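Local structure of cytochrome P450 (Bacillus megaterium, 5L92) at residues A[265-268]-A[273-276]; A[45-50]-A[303-308]; A[219-222]-A[226-229]; A[383-388]-A[395-400]; A[325-330]-A[338-343]. The protein binds steroids such as corticosterone close to its heme and oxidises them, probably as a heme-thiolate monooxygenase of the cytochrome P450 family. One frame throughout, in Å; residues are numbered along the deposited sequence.

Contact 1: A[265-268]-A[273-276]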
# COMPACT_ATOMS: atom_id res chain seq x y z
N PHE A 265 -2.35 22.87 -6.48
CA PHE A 265 -2.93 23.19 -5.19
C PHE A 265 -3.89 24.38 -5.28
O PHE A 265 -4.99 24.35 -4.73
CB PHE A 265 -1.80 23.44 -4.20
CG PHE A 265 -2.24 23.64 -2.77
CD1 PHE A 265 -3.15 22.82 -2.19
CD2 PHE A 265 -1.70 24.65 -2.01
CE1 PHE A 265 -3.54 23.00 -0.87
CE2 PHE A 265 -2.08 24.82 -0.69
CZ PHE A 265 -3.00 24.00 -0.13
N GLU A 266 -3.50 25.45 -6.00
CA GLU A 266 -4.40 26.60 -6.08
C GLU A 266 -5.67 26.23 -6.82
O GLU A 266 -6.75 26.72 -6.49
CB GLU A 266 -3.73 27.80 -6.77
CG GLU A 266 -2.57 28.40 -6.02
CD GLU A 266 -2.86 28.62 -4.56
OE1 GLU A 266 -3.74 29.44 -4.25
OE2 GLU A 266 -2.21 27.98 -3.71
N ARG A 267 -5.57 25.33 -7.79
CA ARG A 267 -6.76 24.99 -8.54
C ARG A 267 -7.69 24.11 -7.71
O ARG A 267 -8.90 24.33 -7.67
CB ARG A 267 -6.36 24.33 -9.84
CG ARG A 267 -7.59 23.98 -10.64
CD ARG A 267 -7.30 23.48 -12.03
NE ARG A 267 -8.56 23.08 -12.63
CZ ARG A 267 -8.69 22.17 -13.58
NH1 ARG A 267 -7.61 21.55 -14.08
NH2 ARG A 267 -9.90 21.88 -14.02
N LEU A 268 -7.12 23.13 -7.02
CA LEU A 268 -7.91 22.28 -6.14
C LEU A 268 -8.71 23.10 -5.14
O LEU A 268 -9.88 22.80 -4.88
CB LEU A 268 -6.96 21.30 -5.42
CG LEU A 268 -7.65 20.25 -4.56
CD1 LEU A 268 -8.60 19.40 -5.39
CD2 LEU A 268 -6.55 19.36 -3.93
N GLU A 273 -14.48 19.95 -5.91
CA GLU A 273 -14.93 18.69 -6.49
C GLU A 273 -13.81 17.92 -7.20
O GLU A 273 -14.01 16.74 -7.53
CB GLU A 273 -16.11 18.95 -7.45
CG GLU A 273 -15.75 19.57 -8.80
CD GLU A 273 -15.51 21.10 -8.78
OE1 GLU A 273 -15.57 21.76 -7.71
OE2 GLU A 273 -15.25 21.63 -9.89
N LEU A 274 -12.65 18.53 -7.46
CA LEU A 274 -11.57 17.78 -8.10
C LEU A 274 -10.76 16.92 -7.13
O LEU A 274 -9.82 16.26 -7.58
CB LEU A 274 -10.61 18.72 -8.82
CG LEU A 274 -11.15 19.43 -10.08
CD1 LEU A 274 -10.07 20.25 -10.72
CD2 LEU A 274 -11.73 18.47 -11.10
N LEU A 275 -11.07 16.93 -5.82
CA LEU A 275 -10.24 16.20 -4.86
C LEU A 275 -10.17 14.72 -5.20
O LEU A 275 -9.05 14.21 -5.35
CB LEU A 275 -10.70 16.45 -3.42
CG LEU A 275 -9.86 15.71 -2.35
CD1 LEU A 275 -8.35 15.95 -2.49
CD2 LEU A 275 -10.28 16.08 -0.97
N PRO A 276 -11.29 14.00 -5.42
CA PRO A 276 -11.18 12.58 -5.84
C PRO A 276 -10.31 12.34 -7.06
O PRO A 276 -9.49 11.42 -7.05
CB PRO A 276 -12.64 12.15 -6.10
CG PRO A 276 -13.47 13.08 -5.29
CD PRO A 276 -12.70 14.40 -5.22
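L268 turns its CD1 methyl onto the backbone at the start of helix 275-285. CD1 rests 3.5 Å from L275 N and 3.7 Å from the carbonyl carbon L274 C, so one branch spans the peptide between the two leucines. It also meets L274 CB at 4.0 Å. The other branch, CD2, crosses to the L275 side chain and meets its CD1 at 4.1 Å. L275 places its CG opposite its own backbone N (chi1 -180°), which sends the side chain slantwise across that CD2 branch. On the flank of the leucines the contact changes character: L274 CD1 lies over one face of the R267 guanidinium, 3.5 Å above the plane and displaced toward the rim, with R267 NH2 3.7 Å away. The R267 chain is extended from CG to NE, long enough to carry its flat end out from helix 262-270 to that methyl.

Two salt bridges to residues outside the segments steady the guanidinium, R267 NE to E271 OE2 and R267 NH1 to D336 OD2, which probably limits rotation of the face offered to L274. I335 touches R267, L268 and L274 alike, closing this side of the cluster, while L268 also reaches L258 of helix 247-260 and I370 of helix 355-372. The leucines pack where a short connection joins helix 262-270 to helix 275-285. In P450s these are helices J and K, and helix K carries the conserved ExxR sequence behind the heme.

Contact 2: A[45-50]-A[303-308]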
# COMPACT_ATOMS: atom_id res chain seq x y z
N GLN A 45 18.38 -10.72 -10.12
CA GLN A 45 17.86 -12.07 -10.39
C GLN A 45 16.34 -12.05 -10.62
O GLN A 45 15.59 -12.88 -10.10
CB GLN A 45 18.22 -13.01 -9.22
CG GLN A 45 19.70 -13.20 -9.01
CD GLN A 45 20.28 -14.22 -9.97
OE1 GLN A 45 19.98 -15.39 -9.87
NE2 GLN A 45 21.08 -13.76 -10.94
N VAL A 46 15.87 -11.09 -11.41
CA VAL A 46 14.45 -10.95 -11.72
C VAL A 46 14.29 -10.46 -13.15
O VAL A 46 15.18 -9.82 -13.72
CB VAL A 46 13.70 -9.98 -10.74
CG1 VAL A 46 13.74 -10.47 -9.30
CG2 VAL A 46 14.26 -8.57 -10.83
N TRP A 47 13.13 -10.75 -13.73
CA TRP A 47 12.65 -10.08 -14.93
C TRP A 47 11.87 -8.83 -14.51
O TRP A 47 10.79 -8.95 -13.93
CB TRP A 47 11.71 -10.96 -15.74
CG TRP A 47 12.32 -12.10 -16.36
CD1 TRP A 47 12.40 -13.35 -15.86
CD2 TRP A 47 12.94 -12.13 -17.64
NE1 TRP A 47 13.01 -14.17 -16.76
CE2 TRP A 47 13.37 -13.45 -17.86
CE3 TRP A 47 13.16 -11.17 -18.63
CZ2 TRP A 47 14.02 -13.84 -19.02
CZ3 TRP A 47 13.81 -11.56 -19.80
CH2 TRP A 47 14.24 -12.89 -19.98
N ASP A 48 12.40 -7.67 -14.83
CA ASP A 48 11.68 -6.41 -14.71
C ASP A 48 10.72 -6.22 -15.88
O ASP A 48 11.04 -6.57 -17.02
CB ASP A 48 12.67 -5.26 -14.67
CG ASP A 48 13.48 -5.24 -13.40
OD1 ASP A 48 12.95 -5.55 -12.32
OD2 ASP A 48 14.67 -4.90 -13.49
N VAL A 49 9.53 -5.70 -15.59
CA VAL A 49 8.50 -5.40 -16.60
C VAL A 49 8.04 -3.95 -16.41
O VAL A 49 7.42 -3.61 -15.39
CB VAL A 49 7.33 -6.38 -16.49
CG1 VAL A 49 6.23 -6.04 -17.47
CG2 VAL A 49 7.84 -7.81 -16.71
N PHE A 50 8.31 -3.10 -17.40
CA PHE A 50 8.16 -1.66 -17.23
C PHE A 50 7.03 -1.04 -18.03
O PHE A 50 6.65 0.09 -17.73
CB PHE A 50 9.46 -0.95 -17.62
CG PHE A 50 10.63 -1.24 -16.71
CD1 PHE A 50 10.77 -0.58 -15.50
CD2 PHE A 50 11.62 -2.13 -17.08
CE1 PHE A 50 11.87 -0.85 -14.65
CE2 PHE A 50 12.71 -2.38 -16.25
CZ PHE A 50 12.82 -1.74 -15.04
N ALA A 303 6.38 -10.14 -24.26
CA ALA A 303 7.02 -9.15 -25.15
C ALA A 303 8.27 -9.72 -25.83
O ALA A 303 9.32 -9.07 -25.93
CB ALA A 303 7.36 -7.88 -24.36
N GLY A 304 8.16 -10.96 -26.30
CA GLY A 304 9.25 -11.54 -27.08
C GLY A 304 10.41 -12.09 -26.28
O GLY A 304 11.38 -12.57 -26.89
N LYS A 305 10.34 -12.03 -24.96
CA LYS A 305 11.34 -12.61 -24.08
C LYS A 305 10.82 -13.92 -23.52
O LYS A 305 9.62 -14.10 -23.34
CB LYS A 305 11.65 -11.64 -22.94
CG LYS A 305 12.36 -10.35 -23.39
CD LYS A 305 13.83 -10.63 -23.71
CE LYS A 305 14.51 -9.37 -24.25
NZ LYS A 305 15.00 -8.51 -23.14
N LYS A 306 11.72 -14.83 -23.23
CA LYS A 306 11.35 -16.20 -22.88
C LYS A 306 11.61 -16.42 -21.40
O LYS A 306 12.73 -16.71 -20.98
CB LYS A 306 12.12 -17.19 -23.76
CG LYS A 306 11.78 -17.03 -25.24
CD LYS A 306 12.67 -17.87 -26.11
CE LYS A 306 12.29 -19.34 -26.01
NZ LYS A 306 13.37 -20.27 -26.50
N LEU A 307 10.56 -16.29 -20.60
CA LEU A 307 10.67 -16.45 -19.17
C LEU A 307 10.56 -17.94 -18.85
O LEU A 307 9.80 -18.66 -19.49
CB LEU A 307 9.59 -15.63 -18.47
CG LEU A 307 9.80 -14.10 -18.45
CD1 LEU A 307 9.96 -13.45 -19.81
CD2 LEU A 307 8.65 -13.43 -17.80
N LYS A 308 11.36 -18.42 -17.91
CA LYS A 308 11.41 -19.84 -17.57
C LYS A 308 10.70 -20.11 -16.26
O LYS A 308 10.73 -19.29 -15.33
CB LYS A 308 12.85 -20.36 -17.45
CG LYS A 308 13.72 -20.03 -18.61
CD LYS A 308 13.16 -20.61 -19.90
CE LYS A 308 14.17 -20.48 -21.02
NZ LYS A 308 15.37 -21.30 -20.64
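W47, on strand 46-49 of the mixed beta sheet of the P450 fold, packs against L307 of the small hairpin formed by strands 300-302 and 305-307. The two strand segments are not paired: their axes come no closer than 10.0 Å and run at 134°, and the indole fills the distance between them. L307 CG stands over the five-membered ring in a CH-pi contact, 3.5 Å from the centroid of the W47 pyrrole ring and only 5° off its normal. L307 CD1 extends along the same ring system to W47 CD2 at 3.9 Å. Farther out on the six-membered ring, W47 CZ3 meets K305 CB at 3.8 Å and W47 CZ2 meets the carbonyl K306 O at 3.7 Å, both obliquely.

The K305 chain bends at chi2 and chi4, and its NZ bonds to V38 O on the edge strand 38-41. W47 NE1 donates to E311 OE1, an oxygen that also takes K308 N, and the indole meets W40 edge-to-face. The join between sheet and hairpin is thus dispersive across the indole face, while the bond at NE1 satisfies its polar atom and probably limits tilting of the ring over L307.

Contact 3: A[219-222]-A[226-229]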
# COMPACT_ATOMS: atom_id res chain seq x y z
N GLN A 219 -16.97 -16.77 13.44
CA GLN A 219 -18.36 -17.17 13.22
C GLN A 219 -18.51 -17.99 11.94
O GLN A 219 -19.12 -19.06 11.94
CB GLN A 219 -19.27 -15.94 13.20
CG GLN A 219 -20.78 -16.23 13.31
CD GLN A 219 -21.10 -17.21 14.44
OE1 GLN A 219 -21.30 -18.41 14.19
NE2 GLN A 219 -21.14 -16.72 15.67
N ALA A 220 -17.92 -17.53 10.83
CA ALA A 220 -17.97 -18.32 9.60
C ALA A 220 -17.29 -19.67 9.77
O ALA A 220 -17.68 -20.65 9.13
CB ALA A 220 -17.34 -17.57 8.44
N LYS A 221 -16.25 -19.74 10.59
CA LYS A 221 -15.58 -21.02 10.80
C LYS A 221 -16.47 -21.98 11.59
O LYS A 221 -16.61 -23.15 11.21
CB LYS A 221 -14.25 -20.82 11.52
CG LYS A 221 -13.32 -22.05 11.42
CD LYS A 221 -11.94 -21.83 12.05
CE LYS A 221 -11.24 -23.16 12.36
NZ LYS A 221 -11.49 -23.63 13.75
N GLU A 222 -17.07 -21.52 12.69
CA GLU A 222 -17.95 -22.37 13.49
C GLU A 222 -19.07 -22.95 12.63
O GLU A 222 -19.43 -24.13 12.77
CB GLU A 222 -18.52 -21.57 14.67
CG GLU A 222 -19.41 -22.36 15.68
CD GLU A 222 -19.89 -21.47 16.86
OE1 GLU A 222 -19.65 -20.24 16.82
OE2 GLU A 222 -20.50 -22.00 17.84
N GLN A 226 -14.64 -23.32 5.22
CA GLN A 226 -13.36 -24.02 5.08
C GLN A 226 -12.20 -23.07 5.34
O GLN A 226 -11.52 -22.61 4.42
CB GLN A 226 -13.27 -24.61 3.68
CG GLN A 226 -12.04 -25.44 3.37
CD GLN A 226 -12.15 -26.07 1.98
OE1 GLN A 226 -13.26 -26.29 1.47
NE2 GLN A 226 -11.02 -26.32 1.34
N LEU A 227 -11.94 -22.77 6.62
CA LEU A 227 -10.77 -21.96 6.94
C LEU A 227 -10.16 -22.38 8.28
O LEU A 227 -10.86 -22.78 9.21
CB LEU A 227 -11.12 -20.46 6.94
CG LEU A 227 -12.18 -19.96 7.90
CD1 LEU A 227 -11.60 -19.74 9.24
CD2 LEU A 227 -12.73 -18.65 7.43
N THR A 228 -8.83 -22.27 8.35
CA THR A 228 -8.08 -22.59 9.55
C THR A 228 -7.84 -21.34 10.39
O THR A 228 -7.92 -20.21 9.92
CB THR A 228 -6.72 -23.21 9.21
OG1 THR A 228 -5.85 -22.22 8.60
CG2 THR A 228 -6.89 -24.42 8.26
N ASP A 229 -7.53 -21.58 11.66
CA ASP A 229 -7.15 -20.46 12.51
C ASP A 229 -5.92 -19.75 11.99
O ASP A 229 -5.84 -18.53 12.08
CB ASP A 229 -6.92 -20.93 13.94
CG ASP A 229 -8.21 -21.18 14.68
OD1 ASP A 229 -9.28 -20.76 14.20
OD2 ASP A 229 -8.15 -21.78 15.76
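Van der Waals contact along one lysine carries most of this junction, where K221 near the end of helix 213-222 lies across L227 in the following loop. The K221 chain leaves with CG opposite its backbone N (chi1 -164°) and stays extended to CE, so successive methylenes slide past the loop. K221 CD packs 3.5 Å from L227 CD1. Behind it, K221 CB lies 3.7 Å from L227 CD1. L227 holds CG between its own N and carbonyl carbon (chi1 60°), a crowded position that brings CD1 up to the lysine. L98 touches L227 from another loop.

Close carbon-oxygen contacts form a second kind: L227 O faces the methylenes, 3.2 Å from K221 CD and 3.2 Å from K221 CE.

The ionic part is slight. At chi4 (-93°) the chain bends, and K221 NZ makes a long salt bridge of 3.7 Å to D229 OD1, the two side chains crossing at about a right angle. The stronger partner of that carboxylate is R206, whose NH2 bonds to the same OD1, so lysine and arginine gather round one anion.

Capping completes the turn: T228 is the N-cap of helix 229-245, its OG1 bonded to E231 N. Since CE adjoins the ammonium, its hydrogens are probably somewhat polarised, which would make L227 O a more welcome neighbour, and the long D229 bridge probably steers the lysine more than it grips it.

Contact 4: A[383-388]-A[395-400]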
# COMPACT_ATOMS: atom_id res chain seq x y z
N GLU A 383 12.72 18.07 5.33
CA GLU A 383 13.78 17.30 4.72
C GLU A 383 13.14 16.11 4.05
O GLU A 383 12.28 15.53 4.61
CB GLU A 383 14.78 16.79 5.73
CG GLU A 383 15.94 17.68 6.08
CD GLU A 383 16.61 17.28 7.38
OE1 GLU A 383 17.03 16.12 7.50
OE2 GLU A 383 16.69 18.09 8.31
N LEU A 384 13.59 15.76 2.86
CA LEU A 384 13.10 14.61 2.10
C LEU A 384 13.68 13.33 2.70
O LEU A 384 14.91 13.12 2.69
CB LEU A 384 13.47 14.76 0.62
CG LEU A 384 12.91 13.70 -0.30
CD1 LEU A 384 11.44 13.92 -0.53
CD2 LEU A 384 13.68 13.65 -1.62
N LYS A 385 12.82 12.47 3.24
CA LYS A 385 13.27 11.22 3.88
C LYS A 385 12.44 10.05 3.36
O LYS A 385 11.51 9.60 4.03
CB LYS A 385 13.19 11.32 5.40
CG LYS A 385 13.93 12.52 5.96
CD LYS A 385 14.03 12.41 7.45
CE LYS A 385 14.59 13.64 8.08
NZ LYS A 385 14.29 13.66 9.54
N PRO A 386 12.81 9.50 2.20
CA PRO A 386 12.05 8.37 1.64
C PRO A 386 12.15 7.13 2.51
O PRO A 386 13.20 6.81 3.05
CB PRO A 386 12.70 8.13 0.28
CG PRO A 386 13.64 9.28 0.07
CD PRO A 386 14.01 9.79 1.40
N ILE A 387 11.04 6.40 2.60
CA ILE A 387 11.07 5.12 3.28
C ILE A 387 12.06 4.18 2.58
O ILE A 387 12.12 4.13 1.35
CB ILE A 387 9.66 4.51 3.33
CG1 ILE A 387 8.71 5.43 4.13
CG2 ILE A 387 9.72 3.10 3.96
CD1 ILE A 387 7.20 5.35 3.75
N GLU A 388 12.83 3.46 3.38
CA GLU A 388 13.81 2.49 2.87
C GLU A 388 13.08 1.18 2.64
O GLU A 388 13.03 0.30 3.51
CB GLU A 388 14.99 2.36 3.83
CG GLU A 388 16.19 1.66 3.25
CD GLU A 388 17.48 2.02 3.98
OE1 GLU A 388 17.70 1.49 5.10
OE2 GLU A 388 18.27 2.83 3.43
N LEU A 395 7.22 8.76 2.19
CA LEU A 395 8.12 9.51 3.05
C LEU A 395 7.92 9.12 4.51
O LEU A 395 6.82 8.83 4.94
CB LEU A 395 7.88 11.00 2.88
CG LEU A 395 8.02 11.46 1.43
CD1 LEU A 395 7.67 12.93 1.37
CD2 LEU A 395 9.44 11.21 0.89
N LYS A 396 9.01 9.17 5.26
CA LYS A 396 8.97 8.86 6.68
C LYS A 396 8.45 10.03 7.52
O LYS A 396 7.93 9.81 8.63
CB LYS A 396 10.36 8.48 7.16
CG LYS A 396 10.96 7.27 6.36
CD LYS A 396 12.45 7.10 6.57
CE LYS A 396 12.80 6.99 8.04
NZ LYS A 396 11.93 6.00 8.75
N GLU A 397 8.62 11.26 7.04
CA GLU A 397 8.11 12.45 7.70
C GLU A 397 7.80 13.48 6.61
O GLU A 397 8.27 13.37 5.48
CB GLU A 397 9.11 13.00 8.74
CG GLU A 397 10.47 13.48 8.21
CD GLU A 397 11.11 14.58 9.11
OE1 GLU A 397 11.22 14.37 10.34
OE2 GLU A 397 11.48 15.67 8.58
N LEU A 398 6.96 14.46 6.95
CA LEU A 398 6.61 15.50 5.98
C LEU A 398 6.22 16.75 6.77
O LEU A 398 5.05 16.95 7.11
CB LEU A 398 5.51 15.01 5.05
CG LEU A 398 4.96 15.96 3.98
CD1 LEU A 398 6.03 16.57 3.18
CD2 LEU A 398 4.06 15.22 3.05
N LEU A 399 7.22 17.58 7.08
CA LEU A 399 6.99 18.73 7.95
C LEU A 399 6.39 19.87 7.15
O LEU A 399 6.97 20.33 6.16
CB LEU A 399 8.28 19.17 8.63
CG LEU A 399 8.93 18.05 9.46
CD1 LEU A 399 10.18 18.54 10.19
CD2 LEU A 399 7.94 17.44 10.42
N ILE A 400 5.23 20.32 7.61
CA ILE A 400 4.46 21.38 6.97
C ILE A 400 4.23 22.52 7.97
O ILE A 400 3.99 22.27 9.16
CB ILE A 400 3.12 20.81 6.45
CG1 ILE A 400 3.36 19.82 5.30
CG2 ILE A 400 2.17 21.90 6.07
CD1 ILE A 400 3.94 20.38 4.07
O HOH W 1 10.32 13.74 3.62
O HOH W 2 10.05 16.67 6.35
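P386 and L395 face each other in a single beta bridge, their CA atoms only 4.3 Å apart, where the chain doubles back before strand 399-401. One direct bond joins the backbones: K396 N donates to K385 O at 2.8 Å, with 170° at the hydrogen and the donor lying nearly along the C=O axis. Toward strand 399-401 the backbones diverge and water fills in. Water 1 donates to E383 O and to E397 O and accepts from K385 N, each at 2.8 Å, and so bridges backbones that have drawn apart. Water 2 accepts from E383 N and L399 N and donates to the side chain at E397 OE2.

Among the side chains, K385 and E397 form a salt bridge, K385 NZ to E397 OE1 at 3.3 Å. The lysine is extended beyond CG and lies obliquely across the glutamate, its CD 3.8 Å from E397 CG. On the side of helix 247-260, L384 CD1 touches L395 CD2 at 3.7 Å, and Y256 of that helix packs against both leucines. I387 CG1 crosses K396 CG at a slant, also at 3.7 Å.

This hairpin-like pairing therefore splits into a leucine side facing helix 247-260 and a charged side. E397 is held from two directions, by the K385 ammonium and by water 2, which probably favours its ionised form and fixes its carboxylate beside the water-spaced backbone.

Contact 5: A[325-330]-A[338-343]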
# COMPACT_ATOMS: atom_id res chain seq x y z
N GLU A 325 1.86 5.65 -24.12
CA GLU A 325 0.79 5.02 -24.87
C GLU A 325 -0.53 5.03 -24.11
O GLU A 325 -1.59 4.91 -24.72
CB GLU A 325 1.18 3.58 -25.25
CG GLU A 325 2.42 3.45 -26.19
CD GLU A 325 2.13 3.68 -27.67
OE1 GLU A 325 1.13 3.15 -28.22
OE2 GLU A 325 2.93 4.39 -28.33
N TYR A 326 -0.52 5.16 -22.79
CA TYR A 326 -1.78 5.11 -22.05
C TYR A 326 -2.02 6.38 -21.27
O TYR A 326 -3.10 6.54 -20.70
CB TYR A 326 -1.84 3.90 -21.08
CG TYR A 326 -1.89 2.55 -21.77
CD1 TYR A 326 -0.77 2.04 -22.40
CD2 TYR A 326 -3.07 1.78 -21.79
CE1 TYR A 326 -0.80 0.80 -23.04
CE2 TYR A 326 -3.10 0.53 -22.43
CZ TYR A 326 -1.97 0.07 -23.06
OH TYR A 326 -1.96 -1.15 -23.71
N PHE A 327 -1.05 7.28 -21.19
CA PHE A 327 -1.22 8.46 -20.35
C PHE A 327 -0.58 9.62 -21.10
O PHE A 327 0.64 9.74 -21.13
CB PHE A 327 -0.60 8.28 -18.98
CG PHE A 327 -1.19 7.15 -18.16
CD1 PHE A 327 -2.31 7.35 -17.35
CD2 PHE A 327 -0.61 5.90 -18.17
CE1 PHE A 327 -2.83 6.31 -16.59
CE2 PHE A 327 -1.14 4.85 -17.39
CZ PHE A 327 -2.24 5.06 -16.63
N GLU A 328 -1.40 10.44 -21.75
CA GLU A 328 -0.86 11.61 -22.45
C GLU A 328 -0.13 12.56 -21.49
O GLU A 328 -0.59 12.82 -20.39
CB GLU A 328 -1.98 12.34 -23.19
CG GLU A 328 -1.48 13.54 -23.98
CD GLU A 328 -2.41 13.93 -25.12
OE1 GLU A 328 -3.65 13.86 -24.93
OE2 GLU A 328 -1.90 14.31 -26.20
N ASP A 329 1.06 13.01 -21.90
CA ASP A 329 1.93 13.88 -21.09
C ASP A 329 2.20 13.24 -19.74
O ASP A 329 1.93 13.82 -18.68
CB ASP A 329 1.32 15.26 -20.90
CG ASP A 329 1.07 15.95 -22.21
OD1 ASP A 329 2.05 16.17 -22.94
OD2 ASP A 329 -0.11 16.25 -22.51
N PRO A 330 2.63 12.01 -19.78
CA PRO A 330 2.81 11.18 -18.60
C PRO A 330 3.58 11.72 -17.45
O PRO A 330 3.27 11.39 -16.35
CB PRO A 330 3.49 9.95 -19.17
CG PRO A 330 4.07 10.36 -20.42
CD PRO A 330 3.22 11.41 -20.96
N LYS A 338 -7.84 12.70 -17.13
CA LYS A 338 -8.88 11.82 -17.69
C LYS A 338 -8.44 11.39 -19.08
O LYS A 338 -8.05 12.23 -19.90
CB LYS A 338 -10.25 12.48 -17.79
CG LYS A 338 -11.02 12.56 -16.49
CD LYS A 338 -12.45 13.14 -16.68
CE LYS A 338 -13.35 12.21 -17.52
NZ LYS A 338 -14.82 12.48 -17.37
N PRO A 339 -8.45 10.08 -19.35
CA PRO A 339 -8.73 8.98 -18.43
C PRO A 339 -7.56 8.76 -17.46
O PRO A 339 -6.54 9.41 -17.58
CB PRO A 339 -8.91 7.79 -19.38
CG PRO A 339 -7.95 8.09 -20.49
CD PRO A 339 -7.99 9.61 -20.67
N ASN A 340 -7.71 7.85 -16.50
CA ASN A 340 -6.61 7.55 -15.58
C ASN A 340 -6.80 6.10 -15.13
O ASN A 340 -7.28 5.81 -14.03
CB ASN A 340 -6.60 8.54 -14.41
CG ASN A 340 -5.38 8.35 -13.47
OD1 ASN A 340 -4.56 7.45 -13.65
ND2 ASN A 340 -5.29 9.20 -12.49
N VAL A 341 -6.43 5.18 -16.00
CA VAL A 341 -6.69 3.78 -15.74
C VAL A 341 -5.43 3.20 -15.12
O VAL A 341 -4.76 2.37 -15.71
CB VAL A 341 -7.13 3.02 -17.00
CG1 VAL A 341 -7.55 1.59 -16.60
CG2 VAL A 341 -8.36 3.74 -17.68
N HIS A 342 -5.10 3.68 -13.94
CA HIS A 342 -3.89 3.23 -13.31
C HIS A 342 -4.12 1.88 -12.63
O HIS A 342 -5.25 1.40 -12.51
CB HIS A 342 -3.42 4.27 -12.32
CG HIS A 342 -4.40 4.46 -11.22
ND1 HIS A 342 -4.54 3.54 -10.20
CD2 HIS A 342 -5.37 5.38 -11.04
CE1 HIS A 342 -5.51 3.94 -9.40
NE2 HIS A 342 -6.03 5.05 -9.88
N MET A 343 -3.03 1.27 -12.22
CA MET A 343 -3.03 -0.03 -11.57
C MET A 343 -2.44 0.06 -10.17
O MET A 343 -1.78 -0.86 -9.71
CB MET A 343 -2.26 -1.04 -12.43
CG MET A 343 -3.01 -1.38 -13.72
SD MET A 343 -2.29 -2.61 -14.82
CE MET A 343 -0.99 -1.63 -15.59
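F327 and N340 are turned toward each other by their first torsions. F327 sets CG beside its backbone N (chi1 -61°), which swings the ring across to the segment 338-343, and N340 holds CG opposite its N (chi1 -175°), which brings the amide oxygen back toward that ring. Ring and amide planes stand 88° apart. F327 CE1 approaches N340 OD1 to 3.6 Å and V341 N to 3.8 Å, while F327 CZ meets V341 O at 3.8 Å. H342 CA lies at the ring edge, near its plane, 4.1 Å from F327 CZ. The phenyl thus feels mainly backbone and amide atoms, and N340 OD1, buried by it, has no hydrogen-bond partner in the model.

V341 is the centre of an inverse gamma turn, closed by a weak bond from H342 N to N340 O at 3.0 Å. The peptide before P339 is cis, a further kink in the same segment. Both segments belong to the meander that precedes the heme-binding cysteine loop in P450s, next to helix 275-285. There N340 touches E281 and R284, which match the ExxR sequence of P450 helix K, and F327 packs on R284 and R337. The backbone of 325-330 joins in, with E328 O taking R337 NH1 and D329 O taking R337 NH2.

H342 is pinned at both nitrogens, NE2 to E280 OE1 and ND1 to A344 N. The H342 side chain is about 8 Å from the bound heme, consistent with a place just before the cysteine loop. V341 O, beside the F327 ring, is bonded to Y52 OH of helix 52-60.

In the fold
Contacts 1 and 5 both involve helix 275-285: contact 1 includes its first turn, and contact 5 packs against its later residues. Their nearest atoms are about 7 Å apart, yet contact 1 is chiefly leucine packing and contact 5 sets a phenyl against peptide and amide groups. Contacts 1 and 4 each reach helix 247-260 through leucines. Contact 4 is a surface contact with water and a salt bridge; contacts 1, 2, 3 and 5 are partly buried. Contact 2 joins the mixed sheet to a two-stranded hairpin through an indole face, closing a long loop that holds contacts 1 and 3. Contact 3, about 45 Å from contact 1 between centres, lies across the molecule and relies on lysine methylenes.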